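Long-range contact in tapirin (PDB 6N2C), which probably binds cellulose, helping an extremely thermophilic bacterium adhere to it, through a zinc-containing C-terminal domain built as a beta-helix: residues F500-P505 with P525-L531. Residues are numbered along the deposited sequence; the frame is centred on the assembly and turned at random. Where two conformers were deposited one is given.
With ZN (zinc ion), chain C.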
loop_
_atom_site.group_PDB
_atom_site.type_symbol
_atom_site.label_atom_id
_atom_site.label_comp_id
_atom_site.label_asym_id
_atom_site.label_seq_id
_atom_site.Cartn_x
_atom_site.Cartn_y
_atom_site.Cartn_z
ATOM N N PHE A 500 22.792 -0.333 22.613
ATOM C CA PHE A 500 23.292 0.221 21.390
ATOM C C PHE A 500 24.773 0.595 21.441
ATOM O O PHE A 500 25.475 0.501 20.417
ATOM C CB PHE A 500 22.458 1.442 20.886
ATOM C CG PHE A 500 21.127 1.056 20.312
ATOM C CD1 PHE A 500 21.090 0.343 19.156
ATOM C CD2 PHE A 500 19.937 1.413 20.886
ATOM C CE1 PHE A 500 19.876 -0.038 18.600
ATOM C CE2 PHE A 500 18.716 1.034 20.298
ATOM C CZ PHE A 500 18.721 0.260 19.164
ATOM N N ASN A 501 25.243 1.013 22.589
ATOM C CA ASN A 501 26.679 1.315 22.709
ATOM C C ASN A 501 27.591 0.059 22.646
ATOM O O ASN A 501 28.798 0.197 22.577
ATOM C CB ASN A 501 26.930 2.157 23.953
ATOM C CG ASN A 501 26.661 3.629 23.707
ATOM O OD1 ASN A 501 25.828 4.237 24.365
ATOM N ND2 ASN A 501 27.363 4.209 22.745
ATOM N N LYS A 502 27.014 -1.144 22.641
ATOM C CA LYS A 502 27.778 -2.371 22.330
ATOM C C LYS A 502 28.113 -2.480 20.867
ATOM O O LYS A 502 28.905 -3.358 20.483
ATOM C CB LYS A 502 27.032 -3.651 22.761
ATOM C CG LYS A 502 26.717 -3.797 24.229
ATOM C CD LYS A 502 27.923 -3.831 25.131
ATOM C CE LYS A 502 27.463 -3.716 26.581
ATOM N NZ LYS A 502 26.484 -4.783 26.945
ATOM N N ASN A 503 27.558 -1.581 20.036
ATOM C CA ASN A 503 27.970 -1.447 18.658
ATOM C C ASN A 503 28.684 -0.192 18.227
ATOM O O ASN A 503 28.018 0.800 17.930
ATOM C CB ASN A 503 26.698 -1.591 17.830
ATOM C CG ASN A 503 26.811 -2.697 16.885
ATOM O OD1 ASN A 503 27.795 -3.427 16.885
ATOM N ND2 ASN A 503 25.820 -2.869 16.129
ATOM N N LYS A 504 30.018 -0.226 18.157
ATOM C CA LYS A 504 30.822 0.926 17.697
ATOM C C LYS A 504 30.615 1.159 16.182
ATOM O O LYS A 504 30.925 0.276 15.392
ATOM C CB LYS A 504 32.318 0.744 18.019
ATOM N N PRO A 505 30.065 2.341 15.780
ATOM C CA PRO A 505 29.822 2.634 14.349
ATOM C C PRO A 505 31.079 2.932 13.571
ATOM O O PRO A 505 31.087 2.864 12.351
ATOM C CB PRO A 505 28.911 3.870 14.385
ATOM C CG PRO A 505 29.224 4.539 15.662
ATOM C CD PRO A 505 29.564 3.440 16.640
ATOM N N PRO A 525 19.993 5.700 18.787
ATOM C CA PRO A 525 20.911 6.844 18.775
ATOM C C PRO A 525 21.312 7.271 17.409
ATOM O O PRO A 525 21.472 6.435 16.511
ATOM C CB PRO A 525 22.147 6.319 19.528
ATOM C CG PRO A 525 21.623 5.328 20.423
ATOM C CD PRO A 525 20.425 4.678 19.751
ATOM N N PRO A 526 21.562 8.589 17.225
ATOM C CA PRO A 526 21.991 9.040 15.888
ATOM C C PRO A 526 23.326 8.606 15.345
ATOM O O PRO A 526 23.542 8.694 14.146
ATOM C CB PRO A 526 22.003 10.560 16.029
ATOM C CG PRO A 526 22.262 10.791 17.444
ATOM C CD PRO A 526 21.593 9.679 18.223
ATOM N N ASP A 527 24.218 8.095 16.189
ATOM C CA ASP A 527 25.501 7.641 15.639
ATOM C C ASP A 527 25.458 6.219 15.065
ATOM O O ASP A 527 26.412 5.793 14.416
ATOM C CB ASP A 527 26.619 7.754 16.698
ATOM C CG ASP A 527 26.367 6.950 17.963
ATOM O OD1 ASP A 527 25.218 6.513 18.314
ATOM O OD2 ASP A 527 27.370 6.731 18.688
ATOM N N GLN A 528 24.362 5.485 15.277
ATOM C CA GLN A 528 24.248 4.125 14.627
ATOM C C GLN A 528 24.133 4.210 13.125
ATOM O O GLN A 528 23.346 5.043 12.581
ATOM C CB GLN A 528 23.008 3.391 15.215
ATOM C CG GLN A 528 23.110 3.115 16.716
ATOM C CD GLN A 528 24.148 2.058 17.012
ATOM O OE1 GLN A 528 24.170 1.040 16.301
ATOM N NE2 GLN A 528 25.084 2.318 17.979
ATOM N N ASN A 529 24.928 3.417 12.409
ATOM C CA ASN A 529 24.837 3.348 10.988
ATOM C C ASN A 529 24.589 1.958 10.401
ATOM O O ASN A 529 24.323 1.840 9.216
ATOM C CB ASN A 529 26.065 3.962 10.373
ATOM C CG ASN A 529 27.332 3.159 10.650
ATOM O OD1 ASN A 529 27.313 2.034 11.133
ATOM N ND2 ASN A 529 28.448 3.773 10.373
ATOM N N HIS A 530 24.688 0.897 11.220
ATOM C CA HIS A 530 24.447 -0.433 10.708
ATOM C C HIS A 530 23.897 -1.262 11.857
ATOM O O HIS A 530 24.570 -1.462 12.862
ATOM C CB HIS A 530 25.768 -1.056 10.203
ATOM C CG HIS A 530 25.624 -2.462 9.651
ATOM N ND1 HIS A 530 26.672 -3.363 9.623
ATOM C CD2 HIS A 530 24.564 -3.113 9.134
ATOM C CE1 HIS A 530 26.231 -4.514 9.128
ATOM N NE2 HIS A 530 24.947 -4.382 8.808
ATOM N N LEU A 531 22.687 -1.755 11.682
ATOM C CA LEU A 531 22.053 -2.619 12.678
ATOM C C LEU A 531 21.491 -3.877 12.045
ATOM O O LEU A 531 20.586 -3.807 11.175
ATOM C CB LEU A 531 20.922 -1.863 13.404
ATOM C CG LEU A 531 21.317 -0.850 14.456
ATOM C CD1 LEU A 531 20.151 0.106 14.755
ATOM C CD2 LEU A 531 21.721 -1.589 15.736
HETATM ZN ZN ZN C . 23.704 -5.708 8.171
HETATM O O HOH W 1 29.293 0.357 10.892
HETATM O O HOH W 2 31.570 2.431 9.913
#
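At one end of the tapirin beta-helix, the loop leaving helix 494-500 packs on the corner between strands 522-524 and 530-532, with Phe500 against Pro525 and Leu531. The Phe500 ring meets Pro525 obliquely, Phe500 CD2 lying 3.5 Å from Pro525 CD, while Leu531 CD2 comes to the ring edge in plane, 3.7 Å from Phe500 CE1. Ile522 and Val524 also touch the Phe500 side chain. With an alanine in place of Phe500, Pro525 CD and Leu531 CD2 would probably lose the ring they lie against, leaving a gap between them. The case illustrates a loop packed against the corner of a parallel beta-helix coil; each segment holds a type I turn, Phe500 to Asn503 and Pro525 to Gln528. Bent at chi2 (-70°), the buried Gln528 side chain turns its NE2 to Asn503 O in a weak hydrogen bond of 3.3 Å; Phe500 O lies 3.1 Å from Gln528 NE2. Asn503 OD1 is taken by Val512 N. Farther along, Pro505 CB rests 3.2 Å from Asp527 O, and Asn529 ND2 gives Pro505 O a weak bond of 3.4 Å; two waters also link Pro505 O with Asn529, one through OD1, the other weakly through ND2. Next in sequence, His530 NE2 binds zinc at 1.9 Å, with Asp532 and Glu551 as the other protein ligands.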